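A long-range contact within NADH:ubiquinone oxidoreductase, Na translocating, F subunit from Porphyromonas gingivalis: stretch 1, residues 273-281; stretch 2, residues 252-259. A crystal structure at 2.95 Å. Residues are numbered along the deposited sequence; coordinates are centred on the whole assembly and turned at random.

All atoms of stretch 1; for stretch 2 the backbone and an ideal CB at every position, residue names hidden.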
# COMPACT_ATOMS: atom_id res chain seq x y z
N MSE A 273 -3.24 6.01 20.31
CA MSE A 273 -4.66 6.34 20.43
C MSE A 273 -5.42 5.18 21.04
O MSE A 273 -6.07 5.33 22.07
CB MSE A 273 -5.21 6.72 19.06
CG MSE A 273 -6.61 7.32 19.05
SE MSE A 273 -8.00 6.16 18.31
CE MSE A 273 -7.10 5.39 16.74
N LEU A 274 -5.33 4.01 20.41
CA LEU A 274 -5.92 2.79 20.96
C LEU A 274 -5.59 2.57 22.44
O LEU A 274 -6.46 2.20 23.23
CB LEU A 274 -5.44 1.59 20.16
CG LEU A 274 -5.87 1.56 18.70
CD1 LEU A 274 -5.23 0.37 18.02
CD2 LEU A 274 -7.38 1.51 18.58
N GLU A 275 -4.33 2.76 22.80
CA GLU A 275 -3.84 2.56 24.16
C GLU A 275 -4.63 3.34 25.22
O GLU A 275 -5.07 2.78 26.23
CB GLU A 275 -2.36 2.96 24.23
CG GLU A 275 -1.76 2.94 25.63
CD GLU A 275 -1.55 1.53 26.16
OE1 GLU A 275 -1.28 0.62 25.34
OE2 GLU A 275 -1.66 1.33 27.40
N ASN A 276 -4.78 4.65 24.97
CA ASN A 276 -5.58 5.52 25.81
C ASN A 276 -7.02 5.05 25.80
O ASN A 276 -7.69 5.07 26.83
CB ASN A 276 -5.51 6.97 25.31
CG ASN A 276 -6.43 7.92 26.08
OD1 ASN A 276 -6.95 8.88 25.52
ND2 ASN A 276 -6.63 7.65 27.36
N LEU A 277 -7.49 4.64 24.63
CA LEU A 277 -8.86 4.20 24.46
C LEU A 277 -9.15 2.88 25.20
O LEU A 277 -10.30 2.44 25.31
CB LEU A 277 -9.18 4.08 22.97
CG LEU A 277 -10.66 4.03 22.62
CD1 LEU A 277 -11.39 5.09 23.38
CD2 LEU A 277 -10.86 4.23 21.15
N GLY A 278 -8.11 2.26 25.74
CA GLY A 278 -8.27 1.03 26.49
C GLY A 278 -8.49 -0.22 25.64
O GLY A 278 -9.01 -1.23 26.13
N VAL A 279 -8.10 -0.16 24.37
CA VAL A 279 -8.10 -1.33 23.50
C VAL A 279 -6.82 -2.10 23.72
O VAL A 279 -5.73 -1.53 23.63
CB VAL A 279 -8.19 -0.94 22.02
CG1 VAL A 279 -8.02 -2.18 21.15
CG2 VAL A 279 -9.50 -0.26 21.73
N PRO A 280 -6.95 -3.39 24.03
CA PRO A 280 -5.86 -4.30 24.39
C PRO A 280 -5.01 -4.61 23.17
O PRO A 280 -5.55 -4.73 22.08
CB PRO A 280 -6.60 -5.57 24.83
CG PRO A 280 -8.04 -5.18 24.96
CD PRO A 280 -8.25 -4.07 23.99
N ARG A 281 -3.70 -4.77 23.37
CA ARG A 281 -2.77 -4.88 22.26
C ARG A 281 -3.08 -6.00 21.27
O ARG A 281 -2.86 -5.86 20.07
CB ARG A 281 -1.34 -5.02 22.77
CG ARG A 281 -0.91 -3.87 23.65
CD ARG A 281 0.44 -3.34 23.24
NE ARG A 281 1.12 -2.70 24.36
CZ ARG A 281 2.09 -3.28 25.06
NH1 ARG A 281 2.50 -4.51 24.76
NH2 ARG A 281 2.66 -2.62 26.07
N UNK A 252 -18.37 -0.48 22.06
CA UNK A 252 -17.27 -1.31 22.55
C UNK A 252 -16.10 -1.44 21.56
O UNK A 252 -16.01 -2.40 20.81
CB UNK A 252 -17.80 -2.70 22.89
N UNK A 253 -15.19 -0.46 21.58
CA UNK A 253 -14.05 -0.45 20.66
C UNK A 253 -13.14 -1.64 20.88
O UNK A 253 -12.31 -1.94 20.02
CB UNK A 253 -13.25 0.85 20.82
N UNK A 254 -13.28 -2.33 22.00
CA UNK A 254 -12.32 -3.36 22.37
C UNK A 254 -12.69 -4.75 21.82
O UNK A 254 -11.96 -5.73 22.02
CB UNK A 254 -12.20 -3.42 23.89
N UNK A 255 -13.81 -4.80 21.10
CA UNK A 255 -14.30 -6.04 20.51
C UNK A 255 -13.98 -6.06 19.03
O UNK A 255 -14.42 -6.94 18.29
CB UNK A 255 -15.80 -6.20 20.74
N UNK A 256 -13.23 -5.07 18.60
CA UNK A 256 -12.94 -4.92 17.20
C UNK A 256 -11.56 -5.49 16.92
O UNK A 256 -10.67 -5.43 17.77
CB UNK A 256 -13.03 -3.45 16.77
N UNK A 257 -11.40 -6.08 15.75
CA UNK A 257 -10.08 -6.45 15.27
C UNK A 257 -9.64 -5.32 14.36
O UNK A 257 -10.40 -4.86 13.51
CB UNK A 257 -10.08 -7.80 14.55
N UNK A 258 -8.42 -4.86 14.58
CA UNK A 258 -7.84 -3.75 13.83
C UNK A 258 -6.78 -4.27 12.87
O UNK A 258 -5.73 -4.76 13.29
CB UNK A 258 -7.24 -2.71 14.78
N UNK A 259 -7.04 -4.17 11.58
CA UNK A 259 -6.01 -4.52 10.62
C UNK A 259 -5.46 -3.24 10.02
O UNK A 259 -6.17 -2.54 9.32
CB UNK A 259 -6.55 -5.45 9.53

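Stretch 1 ends a helix and turns away from it. Gly278 has positive phi and closes a Schellman motif, with hydrogen bonds from Gly278 N to Glu275 O (3.1 Å) and from Val279 N to Leu274 O (3.1 Å). What it offers stretch 2 is mostly apolar: Leu274, Leu277, Val279 and Pro280.

Position 252 lies out of reach of stretch 1. Its ideal CB has nothing of that stretch within 5.5 Å, so the contact sets no preference. The residue is Ala252. Its carbonyl O accepts a backbone hydrogen bond from the N of position 255 (3.3 Å), which helps to turn the chain.

Position 253 points its CB toward stretch 1. The ideal CB is 4.0 Å from Val279 CG2 and 4.2 Å from Leu277 CD2. A compact apolar side chain suits this place: alanine, valine or proline. The phi of -63° is compatible with proline. The residue is Pro253. Its CB packs against Val279 CG2 at 4.0 Å and Leu277 CD2 at 4.2 Å. The backbone shares in the contact, with Pro253 O 3.7 Å from Val279 CG2.

Position 254 has the CA nearest to stretch 1, 4.8 Å from the CA of Val279. Its CB points sideways. The ideal CB is 4.0 Å from Pro280 CD and 4.5 Å from Gly278 O. Stretch 1 offers no charge here, so many side chains would do, including a long polar one that rests its CB near Pro280 and carries its end elsewhere. The residue is Glu254. Its CB lies 4.0 Å from Pro280 CD, and its CA is 4.2 Å from Val279 CG2. The end of the side chain leads away, and the carboxylate makes no salt bridge to stretch 1.

Position 255 points its CB away. A polar residue is plausible, but stretch 1 does not select one. The residue is Asp255.

Position 256 points sideways, with no atom of stretch 1 near its ideal CB. Its extended backbone would suit a beta-branched residue, among others. The residue is Ile256, which makes no contact within 4.5 Å.

Position 257 is out of reach, and stretch 1 gives no guide. The residue is Glu257. Its carboxylate is hydrogen-bonded elsewhere in the structure.

Position 258 points toward stretch 1, but the ideal CB is still 4.9 Å from Leu274 CD1. A large side chain is needed to meet the methyls of Leu274 and Val279; leucine, methionine, phenylalanine or tyrosine could serve. The residue is Tyr258, with chi1 m. Leu274 CD2 sits over one face of the ring, 4.1 Å from the centroid of the Tyr258 ring, a CH-pi contact. Val279 CG1 approaches Tyr258 CE1 at 3.9 Å. The hydroxyl adds a tie within stretch 2: Tyr258 OH donates to Pro253 O (2.9 Å), tying 258 back to 253.

Position 259 is out of reach. Its extended backbone suits many residues. The residue is Tyr259. Tyr259 OH donates to Glu257 OE1 (3.1 Å).

Stretch 2 (252-259) APEDIEYY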
# COMPACT_ATOMS: atom_id res chain seq x y z
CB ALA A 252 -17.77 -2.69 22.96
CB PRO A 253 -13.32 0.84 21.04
CG PRO A 253 -14.32 1.67 21.74
CD PRO A 253 -15.19 0.71 22.48
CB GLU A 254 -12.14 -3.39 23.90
CG GLU A 254 -13.35 -3.90 24.68
CD GLU A 254 -14.46 -2.87 24.86
OE1 GLU A 254 -14.33 -1.72 24.40
OE2 GLU A 254 -15.49 -3.22 25.48
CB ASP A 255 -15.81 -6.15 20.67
CG ASP A 255 -16.23 -6.31 22.11
OD1 ASP A 255 -15.32 -6.52 22.95
OD2 ASP A 255 -17.45 -6.23 22.39
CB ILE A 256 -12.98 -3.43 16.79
CG1 ILE A 256 -14.35 -2.83 17.09
CG2 ILE A 256 -12.61 -3.26 15.32
CD1 ILE A 256 -14.48 -1.37 16.71
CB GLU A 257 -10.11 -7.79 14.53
CG GLU A 257 -9.97 -9.00 15.46
CD GLU A 257 -10.71 -10.24 14.97
OE1 GLU A 257 -11.06 -10.29 13.76
OE2 GLU A 257 -10.95 -11.15 15.82
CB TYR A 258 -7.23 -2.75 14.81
CG TYR A 258 -8.26 -2.09 15.67
CD1 TYR A 258 -8.67 -2.66 16.85
CD2 TYR A 258 -8.85 -0.91 15.28
CE1 TYR A 258 -9.63 -2.07 17.63
CE2 TYR A 258 -9.81 -0.30 16.05
CZ TYR A 258 -10.20 -0.89 17.22
OH TYR A 258 -11.16 -0.28 17.99
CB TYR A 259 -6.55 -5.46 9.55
CG TYR A 259 -7.11 -6.75 10.12
CD1 TYR A 259 -6.33 -7.90 10.22
CD2 TYR A 259 -8.41 -6.80 10.59
CE1 TYR A 259 -6.85 -9.06 10.76
CE2 TYR A 259 -8.94 -7.96 11.12
CZ TYR A 259 -8.16 -9.09 11.21
OH TYR A 259 -8.70 -10.22 11.75
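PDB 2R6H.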